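Local coordinates for protein RNA methyltransferase, TrmH family (Porphyromonas gingivalis, PDB 2I6D) that probably binds RNA and transfers methyl groups to it, being a knotted methyltransferase of the TrmH (SpoU) family, at residues Lys11-Leu16 against Met47-Ala52; Ala53-Val58 against Gln85-Val90; Asp167-Phe172 against Pro200-Leu205; Thr105-Gly110 against Thr160-Thr165. One frame throughout, in Å; residues are numbered along the deposited sequence. Where two conformers were deposited one is given.

Interaction 1 (Lys11-Leu16 against Met47-Ala52)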
loop_
_atom_site.group_PDB
_atom_site.type_symbol
_atom_site.label_atom_id
_atom_site.label_comp_id
_atom_site.label_asym_id
_atom_site.label_seq_id
_atom_site.Cartn_x
_atom_site.Cartn_y
_atom_site.Cartn_z
ATOM N N LYS A 11 10.902 -13.939 -19.651
ATOM C CA LYS A 11 9.450 -14.011 -19.802
ATOM C C LYS A 11 8.746 -13.928 -18.436
ATOM O O LYS A 11 7.820 -13.128 -18.237
ATOM C CB LYS A 11 9.071 -15.293 -20.546
ATOM C CG LYS A 11 7.594 -15.500 -20.771
ATOM C CD LYS A 11 7.400 -16.768 -21.608
ATOM C CE LYS A 11 5.937 -17.012 -21.950
ATOM N NZ LYS A 11 5.189 -17.479 -20.741
ATOM N N PHE A 12 9.226 -14.718 -17.482
ATOM C CA PHE A 12 8.699 -14.685 -16.121
ATOM C C PHE A 12 8.775 -13.292 -15.487
ATOM O O PHE A 12 7.763 -12.778 -15.009
ATOM C CB PHE A 12 9.444 -15.710 -15.250
ATOM C CG PHE A 12 9.116 -15.617 -13.801
ATOM C CD1 PHE A 12 7.922 -16.151 -13.317
ATOM C CD2 PHE A 12 10.001 -14.994 -12.908
ATOM C CE1 PHE A 12 7.605 -16.060 -11.962
ATOM C CE2 PHE A 12 9.695 -14.907 -11.556
ATOM C CZ PHE A 12 8.491 -15.444 -11.086
ATOM N N LEU A 13 9.974 -12.700 -15.474
ATOM C CA LEU A 13 10.174 -11.349 -14.944
ATOM C C LEU A 13 9.225 -10.316 -15.583
ATOM O O LEU A 13 8.607 -9.480 -14.880
ATOM C CB LEU A 13 11.647 -10.926 -15.107
ATOM C CG LEU A 13 12.577 -11.583 -14.079
ATOM C CD1 LEU A 13 14.002 -11.522 -14.577
ATOM C CD2 LEU A 13 12.442 -10.915 -12.640
ATOM N N ARG A 14 9.104 -10.371 -16.905
ATOM C CA ARG A 14 8.256 -9.392 -17.630
ATOM C C ARG A 14 6.765 -9.578 -17.331
ATOM O O ARG A 14 6.014 -8.622 -17.310
ATOM C CB ARG A 14 8.510 -9.464 -19.139
ATOM C CG ARG A 14 9.920 -8.998 -19.546
ATOM C CD ARG A 14 10.202 -9.191 -21.049
ATOM N NE ARG A 14 9.239 -8.499 -21.899
ATOM C CZ ARG A 14 9.236 -7.188 -22.113
ATOM N NH1 ARG A 14 10.166 -6.406 -21.557
ATOM N NH2 ARG A 14 8.306 -6.656 -22.898
ATOM N N SER A 15 6.351 -10.822 -17.087
ATOM C CA SER A 15 4.946 -11.143 -16.862
ATOM C C SER A 15 4.420 -10.478 -15.582
ATOM O O SER A 15 3.221 -10.222 -15.464
ATOM C CB SER A 15 4.754 -12.660 -16.777
ATOM O OG SER A 15 5.230 -13.137 -15.525
ATOM N N LEU A 16 5.310 -10.167 -14.636
ATOM C CA LEU A 16 4.847 -9.698 -13.321
ATOM C C LEU A 16 4.344 -8.249 -13.315
ATOM O O LEU A 16 3.766 -7.775 -12.318
ATOM C CB LEU A 16 5.938 -9.894 -12.258
ATOM C CG LEU A 16 6.375 -11.346 -12.070
ATOM C CD1 LEU A 16 7.543 -11.407 -11.069
ATOM C CD2 LEU A 16 5.217 -12.307 -11.673
HETATM N N MSE A 47 13.709 -14.721 -6.420
HETATM C CA MSE A 47 14.695 -14.441 -7.449
HETATM C C MSE A 47 15.284 -13.049 -7.224
HETATM O O MSE A 47 14.572 -12.126 -6.830
HETATM C CB MSE A 47 14.034 -14.531 -8.822
HETATM C CG MSE A 47 14.867 -13.996 -9.959
HETATM SE SE MSE A 47 14.120 -14.526 -11.719
HETATM C CE MSE A 47 15.129 -16.168 -11.956
ATOM N N LEU A 48 16.587 -12.921 -7.464
ATOM C CA LEU A 48 17.289 -11.646 -7.309
ATOM C C LEU A 48 18.277 -11.536 -8.459
ATOM O O LEU A 48 19.140 -12.384 -8.631
ATOM C CB LEU A 48 17.997 -11.580 -5.960
ATOM C CG LEU A 48 18.658 -10.249 -5.615
ATOM C CD1 LEU A 48 17.608 -9.121 -5.498
ATOM C CD2 LEU A 48 19.451 -10.386 -4.316
ATOM N N VAL A 49 18.130 -10.492 -9.259
ATOM C CA VAL A 49 18.893 -10.345 -10.506
ATOM C C VAL A 49 19.540 -8.965 -10.438
ATOM O O VAL A 49 18.857 -7.967 -10.171
ATOM C CB VAL A 49 17.926 -10.422 -11.680
ATOM C CG1 VAL A 49 18.561 -9.989 -12.950
ATOM C CG2 VAL A 49 17.414 -11.860 -11.827
ATOM N N GLY A 50 20.849 -8.902 -10.611
ATOM C CA GLY A 50 21.495 -7.608 -10.550
ATOM C C GLY A 50 22.938 -7.678 -10.981
ATOM O O GLY A 50 23.474 -8.754 -11.206
ATOM N N THR A 51 23.572 -6.515 -11.078
ATOM C CA THR A 51 24.998 -6.460 -11.330
ATOM C C THR A 51 25.719 -6.812 -10.041
ATOM O O THR A 51 25.158 -6.653 -8.950
ATOM C CB THR A 51 25.430 -5.058 -11.765
ATOM O OG1 THR A 51 25.021 -4.106 -10.764
ATOM C CG2 THR A 51 24.819 -4.694 -13.109
ATOM N N ALA A 52 26.964 -7.279 -10.168
ATOM C CA ALA A 52 27.795 -7.635 -9.012
ATOM C C ALA A 52 27.803 -6.552 -7.934
ATOM O O ALA A 52 27.690 -6.865 -6.738
ATOM C CB ALA A 52 29.237 -7.963 -9.463
#
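The selenium of Met47, a selenomethionine, lies almost evenly against three carbons of Leu13. CG, CD1 and CD2 of Leu13 are each 4.1 Å from Met47 SE, so the heavy atom rests on the whole branched end. The same selenium also reaches the ring of Phe12, with Phe12 CD2 4.3 Å from Met47 SE. This is a Met-aromatic contact, with the selenium approaching the ring obliquely. Met47 SE is 5.5 Å from the ring centroid, and its direction is 72° off the ring normal. The torsions explain the reach. Met47 CG is anti to the backbone N (chi1 168°), and the chain stays extended up to SE. It bends only at the last torsion, which turns the methyl aside. The contact joins helix 7-15 to strand 45-51 of a mixed four-stranded sheet in the predicted substrate-binding domain. The helix runs nearly across the strand, at 100° between directions. Strand alternation sends Met47 and Val49 to this face and Leu48 to the other. Val49 adds a looser touch, with its CG2 4.4 Å from Leu13 CD1. Val90 of the neighbouring strand 87-92 packs against Phe12, Leu13 and Leu16, and so extends the apolar floor under the helix. Near the end of the helix, Ser15 OG donates to Phe12 O at 2.6 Å, which gives the side-chain hydroxyl a partner one turn back in the chain.

Interaction 2 (Ala53-Val58 against Gln85-Val90)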
loop_
_atom_site.group_PDB
_atom_site.type_symbol
_atom_site.label_atom_id
_atom_site.label_comp_id
_atom_site.label_asym_id
_atom_site.label_seq_id
_atom_site.Cartn_x
_atom_site.Cartn_y
_atom_site.Cartn_z
ATOM N N ALA A 53 27.927 -5.286 -8.345
ATOM C CA ALA A 53 28.012 -4.170 -7.384
ATOM C C ALA A 53 26.713 -4.031 -6.582
ATOM O O ALA A 53 26.738 -3.678 -5.402
ATOM C CB ALA A 53 28.370 -2.859 -8.091
HETATM N N MSE A 54 25.591 -4.332 -7.225
HETATM C CA MSE A 54 24.294 -4.321 -6.543
HETATM C C MSE A 54 24.118 -5.520 -5.623
HETATM O O MSE A 54 23.650 -5.375 -4.493
HETATM C CB MSE A 54 23.145 -4.224 -7.548
HETATM C CG MSE A 54 23.148 -2.920 -8.351
HETATM SE SE MSE A 54 22.850 -1.370 -7.191
HETATM C CE MSE A 54 24.715 -0.776 -6.949
ATOM N N LEU A 55 24.502 -6.703 -6.088
ATOM C CA LEU A 55 24.295 -7.915 -5.291
ATOM C C LEU A 55 25.167 -7.962 -4.022
ATOM O O LEU A 55 24.756 -8.494 -2.991
ATOM C CB LEU A 55 24.530 -9.165 -6.144
ATOM C CG LEU A 55 23.545 -9.378 -7.297
ATOM C CD1 LEU A 55 23.988 -10.561 -8.142
ATOM C CD2 LEU A 55 22.134 -9.614 -6.747
ATOM N N ARG A 56 26.371 -7.416 -4.100
ATOM C CA ARG A 56 27.263 -7.459 -2.950
ATOM C C ARG A 56 26.712 -6.642 -1.766
ATOM O O ARG A 56 27.023 -6.932 -0.600
ATOM C CB ARG A 56 28.656 -6.967 -3.336
ATOM C CG ARG A 56 28.750 -5.446 -3.466
ATOM C CD ARG A 56 30.172 -4.985 -3.653
ATOM N NE ARG A 56 30.949 -5.139 -2.426
ATOM C CZ ARG A 56 32.165 -4.638 -2.243
ATOM N NH1 ARG A 56 32.786 -4.838 -1.093
ATOM N NH2 ARG A 56 32.761 -3.939 -3.208
ATOM N N ALA A 57 25.877 -5.645 -2.078
ATOM C CA ALA A 57 25.380 -4.708 -1.072
ATOM C C ALA A 57 24.176 -5.244 -0.303
ATOM O O ALA A 57 23.796 -4.674 0.711
ATOM C CB ALA A 57 25.051 -3.366 -1.698
ATOM N N VAL A 58 23.580 -6.338 -0.770
ATOM C CA VAL A 58 22.448 -6.927 -0.052
ATOM C C VAL A 58 22.819 -8.311 0.456
ATOM O O VAL A 58 23.556 -9.046 -0.228
ATOM C CB VAL A 58 21.174 -7.020 -0.940
ATOM C CG1 VAL A 58 20.681 -5.618 -1.323
ATOM C CG2 VAL A 58 21.434 -7.815 -2.178
ATOM N N GLN A 85 17.103 0.735 -12.693
ATOM C CA GLN A 85 18.213 0.512 -11.777
ATOM C C GLN A 85 18.616 -0.961 -11.852
ATOM O O GLN A 85 17.750 -1.833 -12.008
ATOM C CB GLN A 85 17.788 0.849 -10.344
ATOM C CG GLN A 85 17.508 2.320 -10.121
ATOM C CD GLN A 85 17.065 2.604 -8.702
ATOM O OE1 GLN A 85 17.886 2.903 -7.851
ATOM N NE2 GLN A 85 15.768 2.489 -8.440
ATOM N N PRO A 86 19.912 -1.258 -11.713
ATOM C CA PRO A 86 20.418 -2.611 -11.984
ATOM C C PRO A 86 20.218 -3.676 -10.897
ATOM O O PRO A 86 21.151 -4.406 -10.573
ATOM C CB PRO A 86 21.918 -2.377 -12.261
ATOM C CG PRO A 86 22.236 -1.104 -11.612
ATOM C CD PRO A 86 20.990 -0.322 -11.339
ATOM N N LEU A 87 19.005 -3.758 -10.344
ATOM C CA LEU A 87 18.667 -4.762 -9.362
ATOM C C LEU A 87 17.144 -4.951 -9.403
ATOM O O LEU A 87 16.396 -3.983 -9.329
ATOM C CB LEU A 87 19.119 -4.301 -7.953
ATOM C CG LEU A 87 18.994 -5.301 -6.810
ATOM C CD1 LEU A 87 19.958 -6.470 -7.016
ATOM C CD2 LEU A 87 19.233 -4.561 -5.455
HETATM N N MSE A 88 16.709 -6.193 -9.555
HETATM C CA MSE A 88 15.293 -6.494 -9.584
HETATM C C MSE A 88 15.108 -7.758 -8.765
HETATM O O MSE A 88 15.803 -8.759 -8.991
HETATM C CB MSE A 88 14.825 -6.689 -11.038
HETATM C CG MSE A 88 13.307 -6.825 -11.197
HETATM SE SE MSE A 88 12.823 -6.672 -13.127
HETATM C CE MSE A 88 10.857 -6.791 -12.932
ATOM N N ALA A 89 14.201 -7.699 -7.789
ATOM C CA ALA A 89 13.886 -8.846 -6.925
ATOM C C ALA A 89 12.496 -9.351 -7.249
ATOM O O ALA A 89 11.623 -8.575 -7.614
ATOM C CB ALA A 89 13.971 -8.421 -5.418
ATOM N N VAL A 90 12.273 -10.653 -7.090
ATOM C CA VAL A 90 10.936 -11.183 -7.163
ATOM C C VAL A 90 10.629 -11.734 -5.770
ATOM O O VAL A 90 11.400 -12.551 -5.243
ATOM C CB VAL A 90 10.789 -12.287 -8.227
ATOM C CG1 VAL A 90 9.362 -12.871 -8.155
ATOM C CG2 VAL A 90 11.051 -11.723 -9.651
#
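Met54 and Leu55 together make a shallow hollow that receives the CD1 branch of Leu87. Leu87 CD1 lies 3.9 Å from Met54 CB and 3.8 Å from Leu55 CD2. The two touches differ in kind. Met54 offers the root of its side chain, while Leu55 offers one methyl of its fork. Leu87 CG is anti to the backbone N (chi1 -173°), which carries CD1 out from the strand to meet both helix residues. Its CB also comes within 4.0 Å of Met54 CB, so Leu87 meets Met54 at its root as well as at its CD1 methyl. This contact sets helix 52-56 against strand 87-92, on the sheet face turned away from helix 7-15. Leu48 of strand 45-51 touches Leu55 and Val58 on this face, and Val36 of helix 33-39 packs on Leu87. The second bump is Pro86, the centre of an inverse gamma turn closed by Leu87 N and Gln85 O at 2.8 Å. The turn puts a kink just ahead of the strand and sets the proline ring beside Met54. Met54 CG is 3.8 Å from Pro86 CG and 3.3 Å from the carbonyl oxygen Pro86 O. Met54, a selenomethionine, then bends at its second and third torsions, and its selenium end leads away from the strand.

Interaction 3 (Asp167-Phe172 against Pro200-Leu205)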
loop_
_atom_site.group_PDB
_atom_site.type_symbol
_atom_site.label_atom_id
_atom_site.label_comp_id
_atom_site.label_asym_id
_atom_site.label_seq_id
_atom_site.Cartn_x
_atom_site.Cartn_y
_atom_site.Cartn_z
ATOM N N ASP A 167 -19.021 -6.504 4.711
ATOM C CA ASP A 167 -19.066 -7.629 5.660
ATOM C C ASP A 167 -17.996 -7.460 6.746
ATOM O O ASP A 167 -18.258 -7.704 7.927
ATOM C CB ASP A 167 -18.754 -8.938 4.943
ATOM C CG ASP A 167 -19.965 -9.716 4.573
ATOM O OD1 ASP A 167 -19.850 -10.968 4.628
ATOM O OD2 ASP A 167 -21.018 -9.108 4.227
ATOM N N THR A 168 -16.788 -7.086 6.325
ATOM C CA THR A 168 -15.683 -6.840 7.225
ATOM C C THR A 168 -15.964 -5.677 8.165
ATOM O O THR A 168 -15.760 -5.790 9.383
ATOM C CB THR A 168 -14.402 -6.545 6.435
ATOM O OG1 THR A 168 -14.027 -7.740 5.751
ATOM C CG2 THR A 168 -13.252 -6.126 7.362
ATOM N N LEU A 169 -16.424 -4.547 7.618
ATOM C CA LEU A 169 -16.784 -3.426 8.467
ATOM C C LEU A 169 -17.893 -3.790 9.454
ATOM O O LEU A 169 -17.812 -3.456 10.635
ATOM C CB LEU A 169 -17.224 -2.225 7.631
ATOM C CG LEU A 169 -16.130 -1.401 6.988
ATOM C CD1 LEU A 169 -16.790 -0.203 6.274
ATOM C CD2 LEU A 169 -15.065 -0.941 8.006
ATOM N N ALA A 170 -18.922 -4.460 8.973
ATOM C CA ALA A 170 -20.044 -4.851 9.824
ATOM C C ALA A 170 -19.533 -5.729 10.960
ATOM O O ALA A 170 -19.895 -5.539 12.113
ATOM C CB ALA A 170 -21.088 -5.561 9.032
ATOM N N TYR A 171 -18.635 -6.645 10.628
ATOM C CA TYR A 171 -18.113 -7.594 11.600
ATOM C C TYR A 171 -17.310 -6.883 12.713
ATOM O O TYR A 171 -17.557 -7.096 13.914
ATOM C CB TYR A 171 -17.267 -8.637 10.875
ATOM C CG TYR A 171 -16.523 -9.591 11.770
ATOM C CD1 TYR A 171 -17.215 -10.559 12.520
ATOM C CD2 TYR A 171 -15.139 -9.553 11.851
ATOM C CE1 TYR A 171 -16.539 -11.444 13.334
ATOM C CE2 TYR A 171 -14.445 -10.451 12.667
ATOM C CZ TYR A 171 -15.150 -11.378 13.397
ATOM O OH TYR A 171 -14.457 -12.253 14.194
ATOM N N PHE A 172 -16.352 -6.057 12.316
ATOM C CA PHE A 172 -15.537 -5.319 13.296
ATOM C C PHE A 172 -16.357 -4.309 14.073
ATOM O O PHE A 172 -16.176 -4.159 15.296
ATOM C CB PHE A 172 -14.313 -4.697 12.641
ATOM C CG PHE A 172 -13.249 -5.691 12.364
ATOM C CD1 PHE A 172 -12.569 -6.295 13.415
ATOM C CD2 PHE A 172 -12.977 -6.098 11.074
ATOM C CE1 PHE A 172 -11.566 -7.251 13.164
ATOM C CE2 PHE A 172 -11.981 -7.046 10.812
ATOM C CZ PHE A 172 -11.273 -7.619 11.853
ATOM N N PRO A 200 -7.678 0.247 18.879
ATOM C CA PRO A 200 -8.315 -0.220 17.649
ATOM C C PRO A 200 -9.336 0.779 17.096
ATOM O O PRO A 200 -10.194 1.272 17.810
ATOM C CB PRO A 200 -8.970 -1.550 18.074
ATOM C CG PRO A 200 -9.164 -1.450 19.546
ATOM C CD PRO A 200 -7.994 -0.621 20.038
ATOM N N ALA A 201 -9.201 1.117 15.819
ATOM C CA ALA A 201 -10.171 1.983 15.160
ATOM C C ALA A 201 -9.963 1.796 13.676
ATOM O O ALA A 201 -8.848 1.584 13.235
ATOM C CB ALA A 201 -9.925 3.474 15.487
ATOM N N ILE A 202 -11.037 1.910 12.919
ATOM C CA ILE A 202 -10.932 1.856 11.463
ATOM C C ILE A 202 -11.305 3.229 10.931
ATOM O O ILE A 202 -12.272 3.841 11.427
ATOM C CB ILE A 202 -11.872 0.764 10.883
ATOM C CG1 ILE A 202 -11.443 -0.637 11.386
ATOM C CG2 ILE A 202 -11.901 0.860 9.357
ATOM C CD1 ILE A 202 -12.616 -1.668 11.408
ATOM N N LEU A 203 -10.541 3.713 9.944
ATOM C CA LEU A 203 -10.811 4.994 9.309
ATOM C C LEU A 203 -10.967 4.755 7.819
ATOM O O LEU A 203 -10.031 4.326 7.122
ATOM C CB LEU A 203 -9.656 5.997 9.562
ATOM C CG LEU A 203 -9.678 7.307 8.757
ATOM C CD1 LEU A 203 -11.003 8.056 9.020
ATOM C CD2 LEU A 203 -8.478 8.192 9.188
ATOM N N VAL A 204 -12.154 5.053 7.336
ATOM C CA VAL A 204 -12.499 4.784 5.947
ATOM C C VAL A 204 -12.286 6.037 5.107
ATOM O O VAL A 204 -12.795 7.126 5.448
ATOM C CB VAL A 204 -13.983 4.329 5.794
ATOM C CG1 VAL A 204 -14.312 4.032 4.298
ATOM C CG2 VAL A 204 -14.304 3.047 6.706
ATOM N N LEU A 205 -11.581 5.871 3.991
ATOM C CA LEU A 205 -11.315 6.967 3.055
ATOM C C LEU A 205 -11.820 6.563 1.666
ATOM O O LEU A 205 -11.491 5.475 1.187
ATOM C CB LEU A 205 -9.815 7.245 3.009
ATOM C CG LEU A 205 -9.396 7.727 4.424
ATOM C CD1 LEU A 205 -8.061 7.189 4.844
ATOM C CD2 LEU A 205 -9.463 9.256 4.450
#
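Ile202 meets two residues of one helix, Leu169 and Phe172, with its two branches. The setting is a beta-alpha-beta crossover: helix 165-174 links the parallel strands 158-161 and 179-182 and packs on the face of their sheet. Strand 201-206 lies in the same sheet, beside strand 179-182. The helix runs roughly against strand 201-206, with 147° between their directions. From Ile202 CB the side chain divides. CG2 is anti to the backbone N and lies 3.9 Å from Leu169 CD2, a methyl against a methyl, where the two side chains pass at a slant. The other branch starts at CG1, which stands beside the backbone N (chi1 -63°). It carries CD1 in a different direction, toward Phe172. Ile202 CD1 ends 3.7 Å from Phe172 CB and 4.2 Å from Phe172 CG. It thus touches the root of the aromatic side chain, and approaches the ring obliquely. The two side chains cross at about a right angle. The Phe172 ring is held by its own helix as well. Tyr171 CD2 stands 4.0 Å above the centre of one face, and Thr168 CG2 lies at the edge in the ring plane. The ring also meets that of Trp133, their planes inclined at about 35°. Val204, two residues on from Ile202, points to the same side of the sheet and has Leu107 and Val179 as neighbours. It meets the remaining branch of Leu169 tip to tip, with Val204 CG2 4.1 Å from Leu169 CD1.

Interaction 4 (Thr105-Gly110 against Thr160-Thr165)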
loop_
_atom_site.group_PDB
_atom_site.type_symbol
_atom_site.label_atom_id
_atom_site.label_comp_id
_atom_site.label_asym_id
_atom_site.label_seq_id
_atom_site.Cartn_x
_atom_site.Cartn_y
_atom_site.Cartn_z
ATOM N N THR A 105 -6.381 1.923 11.756
ATOM C CA THR A 105 -6.321 1.094 10.567
ATOM C C THR A 105 -7.070 1.826 9.467
ATOM O O THR A 105 -8.223 2.227 9.659
ATOM C CB THR A 105 -6.998 -0.255 10.867
ATOM O OG1 THR A 105 -6.276 -0.901 11.928
ATOM C CG2 THR A 105 -7.030 -1.175 9.617
ATOM N N LEU A 106 -6.415 2.008 8.319
ATOM C CA LEU A 106 -7.021 2.692 7.192
ATOM C C LEU A 106 -7.740 1.719 6.299
ATOM O O LEU A 106 -7.268 0.578 6.090
ATOM C CB LEU A 106 -5.966 3.446 6.365
ATOM C CG LEU A 106 -5.089 4.385 7.157
ATOM C CD1 LEU A 106 -4.158 5.078 6.140
ATOM C CD2 LEU A 106 -5.956 5.388 7.955
ATOM N N LEU A 107 -8.906 2.142 5.812
ATOM C CA LEU A 107 -9.567 1.416 4.754
ATOM C C LEU A 107 -9.741 2.363 3.571
ATOM O O LEU A 107 -10.321 3.436 3.707
ATOM C CB LEU A 107 -10.923 0.859 5.209
ATOM C CG LEU A 107 -11.682 -0.076 4.241
ATOM C CD1 LEU A 107 -12.328 0.665 3.095
ATOM C CD2 LEU A 107 -10.832 -1.162 3.688
ATOM N N LEU A 108 -9.231 1.954 2.423
ATOM C CA LEU A 108 -9.353 2.742 1.200
ATOM C C LEU A 108 -10.493 2.155 0.395
ATOM O O LEU A 108 -10.374 1.053 -0.148
ATOM C CB LEU A 108 -8.058 2.679 0.393
ATOM C CG LEU A 108 -6.786 3.065 1.154
ATOM C CD1 LEU A 108 -5.686 3.275 0.123
ATOM C CD2 LEU A 108 -7.003 4.337 2.019
ATOM N N ASP A 109 -11.605 2.887 0.319
ATOM C CA ASP A 109 -12.816 2.411 -0.407
ATOM C C ASP A 109 -12.820 2.987 -1.825
ATOM O O ASP A 109 -13.233 4.137 -2.006
ATOM C CB ASP A 109 -14.093 2.897 0.319
ATOM C CG ASP A 109 -15.386 2.490 -0.388
ATOM O OD1 ASP A 109 -15.393 1.465 -1.103
ATOM O OD2 ASP A 109 -16.431 3.176 -0.203
ATOM N N GLY A 110 -12.376 2.213 -2.815
ATOM C CA GLY A 110 -12.420 2.662 -4.216
ATOM C C GLY A 110 -11.448 3.792 -4.528
ATOM O O GLY A 110 -11.734 4.664 -5.354
ATOM N N THR A 160 -3.936 -5.083 2.967
ATOM C CA THR A 160 -4.868 -6.200 2.936
ATOM C C THR A 160 -5.979 -5.936 1.943
ATOM O O THR A 160 -6.869 -5.167 2.222
ATOM C CB THR A 160 -5.474 -6.506 4.344
ATOM O OG1 THR A 160 -4.414 -6.810 5.265
ATOM C CG2 THR A 160 -6.409 -7.729 4.275
ATOM N N PRO A 161 -5.914 -6.568 0.758
ATOM C CA PRO A 161 -7.078 -6.476 -0.138
ATOM C C PRO A 161 -8.279 -7.177 0.504
ATOM O O PRO A 161 -8.159 -8.329 0.947
ATOM C CB PRO A 161 -6.614 -7.228 -1.395
ATOM C CG PRO A 161 -5.097 -7.291 -1.269
ATOM C CD PRO A 161 -4.802 -7.347 0.174
ATOM N N LEU A 162 -9.429 -6.517 0.561
ATOM C CA LEU A 162 -10.584 -7.106 1.222
ATOM C C LEU A 162 -11.451 -7.872 0.246
ATOM O O LEU A 162 -11.576 -7.471 -0.908
ATOM C CB LEU A 162 -11.437 -6.049 1.928
ATOM C CG LEU A 162 -10.815 -5.183 3.026
ATOM C CD1 LEU A 162 -11.867 -4.282 3.629
ATOM C CD2 LEU A 162 -10.234 -6.058 4.112
ATOM N N LYS A 163 -12.030 -8.979 0.718
ATOM C CA LYS A 163 -12.982 -9.764 -0.052
ATOM C C LYS A 163 -14.345 -9.064 -0.082
ATOM O O LYS A 163 -15.021 -8.995 -1.130
ATOM C CB LYS A 163 -13.186 -11.141 0.592
ATOM C CG LYS A 163 -12.022 -12.105 0.523
ATOM C CD LYS A 163 -12.477 -13.490 0.993
ATOM C CE LYS A 163 -11.294 -14.422 1.211
ATOM N NZ LYS A 163 -10.239 -13.760 2.040
ATOM N N ASN A 164 -14.773 -8.592 1.085
ATOM C CA ASN A 164 -16.116 -8.027 1.231
ATOM C C ASN A 164 -15.996 -6.930 2.257
ATOM O O ASN A 164 -16.123 -7.184 3.463
ATOM C CB ASN A 164 -17.124 -9.078 1.697
ATOM C CG ASN A 164 -18.594 -8.560 1.707
ATOM O OD1 ASN A 164 -18.871 -7.360 1.787
ATOM N ND2 ASN A 164 -19.530 -9.495 1.657
ATOM N N THR A 165 -15.764 -5.722 1.766
ATOM C CA THR A 165 -15.564 -4.535 2.625
ATOM C C THR A 165 -16.686 -4.358 3.642
ATOM O O THR A 165 -16.440 -4.175 4.833
ATOM C CB THR A 165 -15.476 -3.244 1.767
ATOM O OG1 THR A 165 -14.411 -3.382 0.816
ATOM C CG2 THR A 165 -15.242 -2.014 2.636
HETATM O O HOH W 1 -14.905 -1.008 -0.722
#
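A water links Thr165 OG1 and Asp109 OD1 across the contact. It is hydrogen-bonded to Thr165 OG1 at 2.9 Å. It donates to Asp109 OD1 at 2.5 Å, unusually short, so that exact length is doubtful. The other carboxylate oxygen, Asp109 OD2, is taken by the backbone N of Ser213. Both carboxylate oxygens therefore have a hydrogen-bond partner, which probably limits rotation of the group. Thr165 splits its duties between its two branches. OG1 sits beside the backbone N (chi1 -57°) and serves the water. CG2 is anti to that N and turns to Leu107. Leu107 projects from strand 104-109 toward the connecting segment. It was modelled in two conformers, so its methyl contacts are uncertain. In the one described here the methyls part: CD1 lies 4.0 Å from Thr165 CG2, and CD2 goes to Leu162. The side chains pass each other obliquely in both cases. The 3.3 Å between Leu107 CD2 and Leu162 CD1 is tighter than ordinary packing and the more doubtful of the two. Trp133 and Val204, from the strands flanking 104-109, also pack on Leu107. Past Leu162 the chain enters helix 165-174. Asn164 is its N-cap residue, and Asn164 OD1 accepts from the backbone N of Asp167. Asn164 O is also hydrogen-bonded to Thr168 OG1, so the first turn is tied twice to the cap residue. A strand that ends in a short loop, followed by a capped helix lying on the parallel sheet, is the start of a beta-alpha-beta crossover in the alpha/beta fold of SPOUT methyltransferases.

The four contacts form two pairs, one in each family region of the chain. Interactions 1 and 2 have centres about 10 Å apart and share a sheet. Met47 O is 2.7 Å from Val90 N, and Val49 O is 2.9 Å from Met88 N, so the strands of the two contacts are neighbours. Interactions 3 and 4 have centres about 9 Å apart and share the parallel sheet. There Leu205 N lies 2.8 Å from Leu107 O. Helix 165-174 also carries the chain on from interaction 4 into interaction 3. The pairs do not touch: the centres of interactions 1 and 3 are about 38 Å apart, and the nearest atoms of interactions 1 and 4 about 14 Å.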